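Local structure of benzoate transport porin BenP (Acinetobacter baumannii AB307-0294, 5DL8) at residues A80-A85 with D111-G116; L148-W153 with S176-E181. The protein probably forms an outer-membrane channel of the OprD family that lets small solutes, possibly including benzoate, cross the outer membrane. All coordinates share one frame; numbering follows the deposited sequence.

Contact 1: residues A80-A85 with D111-G116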
loop_
_atom_site.group_PDB
_atom_site.type_symbol
_atom_site.label_atom_id
_atom_site.label_comp_id
_atom_site.label_asym_id
_atom_site.label_seq_id
_atom_site.Cartn_x
_atom_site.Cartn_y
_atom_site.Cartn_z
ATOM N N ALA A 80 12.667 8.217 13.704
ATOM C CA ALA A 80 13.431 6.955 13.632
ATOM C C ALA A 80 12.537 5.730 13.857
ATOM O O ALA A 80 11.456 5.829 14.435
ATOM C CB ALA A 80 14.561 6.996 14.630
ATOM N N SER A 81 13.000 4.577 13.379
ATOM C CA SER A 81 12.199 3.349 13.447
ATOM C C SER A 81 13.097 2.127 13.631
ATOM O O SER A 81 14.261 2.149 13.216
ATOM C CB SER A 81 11.341 3.195 12.152
ATOM O OG SER A 81 12.127 2.905 11.000
ATOM N N VAL A 82 12.516 1.046 14.182
ATOM C CA VAL A 82 13.142 -0.240 14.242
ATOM C C VAL A 82 12.030 -1.269 14.234
ATOM O O VAL A 82 10.946 -1.061 14.837
ATOM C CB VAL A 82 14.062 -0.337 15.495
ATOM C CG1 VAL A 82 13.236 -0.171 16.793
ATOM C CG2 VAL A 82 14.828 -1.673 15.524
ATOM N N GLN A 83 12.212 -2.318 13.433
ATOM C CA GLN A 83 11.222 -3.408 13.319
ATOM C C GLN A 83 11.966 -4.715 13.218
ATOM O O GLN A 83 12.956 -4.830 12.498
ATOM C CB GLN A 83 10.356 -3.253 12.062
ATOM C CG GLN A 83 9.722 -1.880 11.726
ATOM C CD GLN A 83 9.069 -1.891 10.343
ATOM O OE1 GLN A 83 8.059 -2.580 10.061
ATOM N NE2 GLN A 83 9.733 -1.188 9.413
ATOM N N TYR A 84 11.503 -5.706 13.965
ATOM C CA TYR A 84 12.196 -6.978 14.106
ATOM C C TYR A 84 11.203 -8.085 14.155
ATOM O O TYR A 84 10.276 -8.017 14.972
ATOM C CB TYR A 84 12.981 -6.989 15.382
ATOM C CG TYR A 84 13.695 -8.273 15.599
ATOM C CD1 TYR A 84 14.723 -8.681 14.699
ATOM C CD2 TYR A 84 13.392 -9.108 16.701
ATOM C CE1 TYR A 84 15.423 -9.862 14.893
ATOM C CE2 TYR A 84 14.114 -10.290 16.904
ATOM C CZ TYR A 84 15.133 -10.641 16.003
ATOM O OH TYR A 84 15.749 -11.848 16.105
ATOM N N ALA A 85 11.390 -9.106 13.297
ATOM C CA ALA A 85 10.544 -10.288 13.274
ATOM C C ALA A 85 11.404 -11.591 13.338
ATOM O O ALA A 85 12.469 -11.678 12.742
ATOM C CB ALA A 85 9.739 -10.338 12.028
ATOM N N ASP A 111 15.028 -14.831 10.775
ATOM C CA ASP A 111 14.665 -13.532 11.415
ATOM C C ASP A 111 15.080 -12.340 10.479
ATOM O O ASP A 111 15.827 -12.538 9.530
ATOM C CB ASP A 111 15.227 -13.435 12.848
ATOM C CG ASP A 111 16.714 -13.194 12.932
ATOM O OD1 ASP A 111 17.438 -13.377 11.991
ATOM O OD2 ASP A 111 17.235 -12.739 13.943
ATOM N N TYR A 112 14.526 -11.151 10.657
ATOM C CA TYR A 112 15.042 -9.989 9.921
ATOM C C TYR A 112 14.720 -8.731 10.707
ATOM O O TYR A 112 13.775 -8.718 11.494
ATOM C CB TYR A 112 14.541 -9.905 8.474
ATOM C CG TYR A 112 13.116 -9.466 8.194
ATOM C CD1 TYR A 112 12.048 -10.134 8.766
ATOM C CD2 TYR A 112 12.837 -8.500 7.152
ATOM C CE1 TYR A 112 10.763 -9.874 8.446
ATOM C CE2 TYR A 112 11.492 -8.145 6.851
ATOM C CZ TYR A 112 10.456 -8.848 7.476
ATOM O OH TYR A 112 9.126 -8.542 7.189
ATOM N N LEU A 113 15.609 -7.750 10.513
ATOM C CA LEU A 113 15.654 -6.506 11.199
ATOM C C LEU A 113 15.670 -5.396 10.199
ATOM O O LEU A 113 16.589 -5.420 9.312
ATOM C CB LEU A 113 16.981 -6.386 11.955
ATOM C CG LEU A 113 17.216 -5.074 12.704
ATOM C CD1 LEU A 113 16.305 -4.895 13.895
ATOM C CD2 LEU A 113 18.672 -5.082 13.175
ATOM N N LYS A 114 14.737 -4.441 10.364
ATOM C CA LYS A 114 14.774 -3.111 9.632
ATOM C C LYS A 114 15.046 -1.978 10.651
ATOM O O LYS A 114 14.683 -2.121 11.819
ATOM C CB LYS A 114 13.456 -2.853 9.011
ATOM C CG LYS A 114 12.979 -3.794 7.940
ATOM C CD LYS A 114 11.531 -3.507 7.654
ATOM C CE LYS A 114 11.071 -4.158 6.373
ATOM N NZ LYS A 114 11.693 -3.458 5.166
ATOM N N TYR A 115 15.657 -0.887 10.201
ATOM C CA TYR A 115 15.755 0.340 10.917
ATOM C C TYR A 115 15.993 1.532 9.944
ATOM O O TYR A 115 16.479 1.362 8.834
ATOM C CB TYR A 115 16.845 0.329 12.004
ATOM C CG TYR A 115 18.239 0.072 11.471
ATOM C CD1 TYR A 115 18.681 -1.218 11.270
ATOM C CD2 TYR A 115 19.144 1.121 11.192
ATOM C CE1 TYR A 115 19.976 -1.480 10.774
ATOM C CE2 TYR A 115 20.432 0.881 10.707
ATOM C CZ TYR A 115 20.822 -0.442 10.508
ATOM O OH TYR A 115 22.057 -0.817 10.074
ATOM N N GLY A 116 15.674 2.733 10.437
ATOM C CA GLY A 116 15.859 3.995 9.724
ATOM C C GLY A 116 15.800 5.216 10.637
ATOM O O GLY A 116 15.441 5.133 11.836
#

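Contact 2: residues L148-W153 with S176-E181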
loop_
_atom_site.group_PDB
_atom_site.type_symbol
_atom_site.label_atom_id
_atom_site.label_comp_id
_atom_site.label_asym_id
_atom_site.label_seq_id
_atom_site.Cartn_x
_atom_site.Cartn_y
_atom_site.Cartn_z
ATOM N N LEU A 148 6.632 -7.251 8.499
ATOM C CA LEU A 148 7.228 -5.855 8.630
ATOM C C LEU A 148 6.745 -4.921 7.441
ATOM O O LEU A 148 6.167 -5.430 6.442
ATOM C CB LEU A 148 8.730 -5.909 8.837
ATOM C CG LEU A 148 9.224 -6.841 9.982
ATOM C CD1 LEU A 148 10.728 -6.679 10.209
ATOM C CD2 LEU A 148 8.421 -6.477 11.251
ATOM N N LEU A 149 6.923 -3.615 7.597
ATOM C CA LEU A 149 6.337 -2.560 6.713
ATOM C C LEU A 149 7.414 -1.931 5.783
ATOM O O LEU A 149 8.604 -1.679 6.134
ATOM C CB LEU A 149 5.829 -1.448 7.567
ATOM C CG LEU A 149 4.450 -1.479 8.236
ATOM C CD1 LEU A 149 4.010 -2.817 8.697
ATOM C CD2 LEU A 149 4.289 -0.449 9.346
ATOM N N THR A 150 7.014 -1.749 4.546
ATOM C CA THR A 150 7.817 -1.058 3.507
ATOM C C THR A 150 8.041 0.402 3.920
ATOM O O THR A 150 7.147 1.066 4.442
ATOM C CB THR A 150 7.080 -1.177 2.154
ATOM O OG1 THR A 150 6.810 -2.563 1.967
ATOM C CG2 THR A 150 7.861 -0.614 0.880
ATOM N N SER A 151 9.259 0.870 3.785
ATOM C CA SER A 151 9.574 2.290 3.803
ATOM C C SER A 151 10.568 2.604 2.683
ATOM O O SER A 151 10.976 1.670 1.929
ATOM C CB SER A 151 10.113 2.637 5.177
ATOM O OG SER A 151 11.394 2.050 5.416
ATOM N N TYR A 152 10.996 3.888 2.595
ATOM C CA TYR A 152 11.722 4.458 1.427
ATOM C C TYR A 152 12.885 5.364 1.893
ATOM O O TYR A 152 12.928 5.822 3.056
ATOM C CB TYR A 152 10.678 5.299 0.607
ATOM C CG TYR A 152 9.580 4.459 0.079
ATOM C CD1 TYR A 152 9.751 3.683 -1.004
ATOM C CD2 TYR A 152 8.403 4.305 0.792
ATOM C CE1 TYR A 152 8.713 2.831 -1.483
ATOM C CE2 TYR A 152 7.397 3.482 0.331
ATOM C CZ TYR A 152 7.558 2.746 -0.779
ATOM O OH TYR A 152 6.498 1.928 -1.157
ATOM N N TRP A 153 13.856 5.609 1.044
ATOM C CA TRP A 153 14.895 6.490 1.472
ATOM C C TRP A 153 15.047 7.571 0.417
ATOM O O TRP A 153 15.186 7.248 -0.779
ATOM C CB TRP A 153 16.185 5.716 1.589
ATOM C CG TRP A 153 17.404 6.436 2.182
ATOM C CD1 TRP A 153 18.506 7.008 1.479
ATOM C CD2 TRP A 153 17.717 6.548 3.560
ATOM N NE1 TRP A 153 19.434 7.468 2.384
ATOM C CE2 TRP A 153 18.964 7.215 3.662
ATOM C CE3 TRP A 153 17.064 6.140 4.740
ATOM C CZ2 TRP A 153 19.555 7.497 4.909
ATOM C CZ3 TRP A 153 17.666 6.422 5.969
ATOM C CH2 TRP A 153 18.890 7.096 6.032
ATOM N N SER A 176 12.971 -0.093 0.851
ATOM C CA SER A 176 13.211 -1.349 1.669
ATOM C C SER A 176 11.945 -2.099 1.706
ATOM O O SER A 176 11.037 -1.753 2.482
ATOM C CB SER A 176 13.560 -1.013 3.102
ATOM O OG SER A 176 14.047 -2.176 3.797
ATOM N N PRO A 177 11.792 -3.051 0.822
ATOM C CA PRO A 177 10.505 -3.795 0.777
ATOM C C PRO A 177 10.051 -4.496 2.097
ATOM O O PRO A 177 10.865 -4.730 2.974
ATOM C CB PRO A 177 10.746 -4.840 -0.365
ATOM C CG PRO A 177 11.711 -4.177 -1.240
ATOM C CD PRO A 177 12.669 -3.476 -0.278
ATOM N N ARG A 178 8.751 -4.784 2.203
ATOM C CA ARG A 178 8.164 -5.358 3.392
ATOM C C ARG A 178 8.942 -6.673 3.876
ATOM O O ARG A 178 9.088 -6.871 5.036
ATOM C CB ARG A 178 6.686 -5.653 3.163
ATOM C CG ARG A 178 6.440 -6.848 2.283
ATOM C CD ARG A 178 5.036 -6.917 1.798
ATOM N NE ARG A 178 4.770 -8.138 1.001
ATOM C CZ ARG A 178 3.720 -8.277 0.142
ATOM N NH1 ARG A 178 2.882 -7.181 -0.101
ATOM N NH2 ARG A 178 3.518 -9.461 -0.523
ATOM N N ASN A 179 9.519 -7.442 2.942
ATOM C CA ASN A 179 10.150 -8.708 3.222
ATOM C C ASN A 179 11.628 -8.613 3.135
ATOM O O ASN A 179 12.261 -9.672 2.879
ATOM C CB ASN A 179 9.609 -9.833 2.269
ATOM C CG ASN A 179 9.939 -9.599 0.771
ATOM O OD1 ASN A 179 9.830 -8.520 0.266
ATOM N ND2 ASN A 179 10.244 -10.649 0.061
ATOM N N GLU A 180 12.232 -7.412 3.322
ATOM C CA GLU A 180 13.681 -7.297 3.203
ATOM C C GLU A 180 14.203 -6.394 4.277
ATOM O O GLU A 180 13.479 -5.570 4.778
ATOM C CB GLU A 180 14.185 -6.701 1.821
ATOM C CG GLU A 180 13.672 -7.339 0.562
ATOM C CD GLU A 180 14.253 -8.711 0.266
ATOM O OE1 GLU A 180 15.187 -9.184 1.002
ATOM O OE2 GLU A 180 13.775 -9.363 -0.717
ATOM N N GLU A 181 15.503 -6.485 4.499
ATOM C CA GLU A 181 16.199 -5.716 5.540
ATOM C C GLU A 181 16.804 -4.443 5.094
ATOM O O GLU A 181 16.961 -3.569 5.877
ATOM C CB GLU A 181 17.442 -6.501 6.111
ATOM C CG GLU A 181 17.043 -7.804 6.838
ATOM C CD GLU A 181 18.117 -8.343 7.825
ATOM O OE1 GLU A 181 19.252 -8.490 7.476
ATOM O OE2 GLU A 181 17.809 -8.625 8.960
#

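Contact 1: residues A80-A85 with D111-G116
Lys114 NZ is held by three oxygens: the carbonyls of Pro177 and Glu180 grip it, and Ser176 OG adds a weak third bond. Its side chain leaves one of two antiparallel neighbouring strands in the wall of an OprD-type beta-barrel. The strands run 175° apart in direction, and six backbone bonds join them through the hydrogen-bonded pairs Ser81–Gly116, Gln83–Lys114 and Ala85–Tyr112. The bond from Lys114 N to Gln83 O, at 2.8 Å, arrives nearly along the C=O axis, whereas Gln83 N sits above the carbonyl plane of Lys114.

On the face carrying Lys114, the side chain of Gln83 lies alongside the lysine and points the same way, bringing Gln83 NE2 to 3.4 Å from Lys114 CD. Gln83 OE1 accepts Leu149 N, and Tyr112 OH bonds to Arg178 O and Leu148 N, so this buried side of the wall is lined by chain folded against it. Here Ala85 CB touches the Tyr112 ring at CE1, 3.8 Å away.

Val82, Tyr84, Leu113 and Tyr115 occupy the outer face. Leu113 CD1 reaches over to Val82 CG2 at 3.9 Å and also meets Tyr84 CD1 at 4.2 Å. With CG anti to its backbone N (chi1 179°), the Tyr84 ring extends along the wall toward Asp111. There Tyr84 OH donates to Asp111 OD2 at 2.8 Å, on the anti lone pair, with the carboxylate turned 79° from the ring plane and OD2 at the ring's edge.

Contact 2: residues L148-W153 with S176-E181
The backbones meet in one antiparallel hydrogen-bonded pair, Ser151 with Ser176, after which 176-181 curls into a type I turn from Pro177 to Glu180. Of the pair's two bonds, Ser176 N to Ser151 O is the sound one, 2.9 Å long and straight at 171°, with the donor in the carbonyl plane. The return bond, Ser151 N to Ser176 O, is stretched to 3.4 Å and weak, as the strands begin to part. Ser176 O also takes a CA-H...O contact from Thr150 CA. The turn is closed by Glu180 N bonding to Pro177 O at 3.0 Å.

Thr150 fills the step between pair and turn with both branches of its side chain. Its chi1 of -53° puts CG2 anti to the backbone N, where it rests 3.7 Å from Ser176 O, and leaves OG1 anti to the carbonyl carbon, 3.3 Å from Arg178 CB. Leu148 O comes equally close, 3.3 Å from that same Arg178 CB, so two oxygens of 148-153 crowd the root of the arginine. Beyond CG the arginine runs extended away from 148-153; Arg178 NH1 forms a salt bridge with Asp143, while Arg178 NE donates to Thr97 O, which fixes the rotation of the guanidinium. Leu148 CB lies 3.9 Å from Arg178 O.

The serine hydroxyls of the pair also look elsewhere, Ser151 OG to Glu132 and Ser176 OG to Asp182 O. Buried deep within the barrel, this is the frayed end of an antiparallel strand pair running into loop and turn, consistent with the inward-folded segments that narrow the channel in OprD-family porins.

How the contacts relate
From the N terminus, strand 72-87 runs through the wall and strand 107-123 returns beside it, so contact 1 closes a loop of 25 residues. After strand 126-130 has added to the wall, the chain reaches 148-153 inside it, and contact 2 closes a second loop of 22 residues, mostly strand. The two follow in series, neither nested nor crossing, with centres about 9 Å apart. Contact 1 belongs to the wall; contact 2 lies against that wall's buried face. Further bonds join them: Glu181 OE2 accepts Leu113 N, and Glu132, between the loops in sequence, bonds Ser81 OG through one carboxylate oxygen and Ser151 OG through the other, tying wall to inward-folded chain.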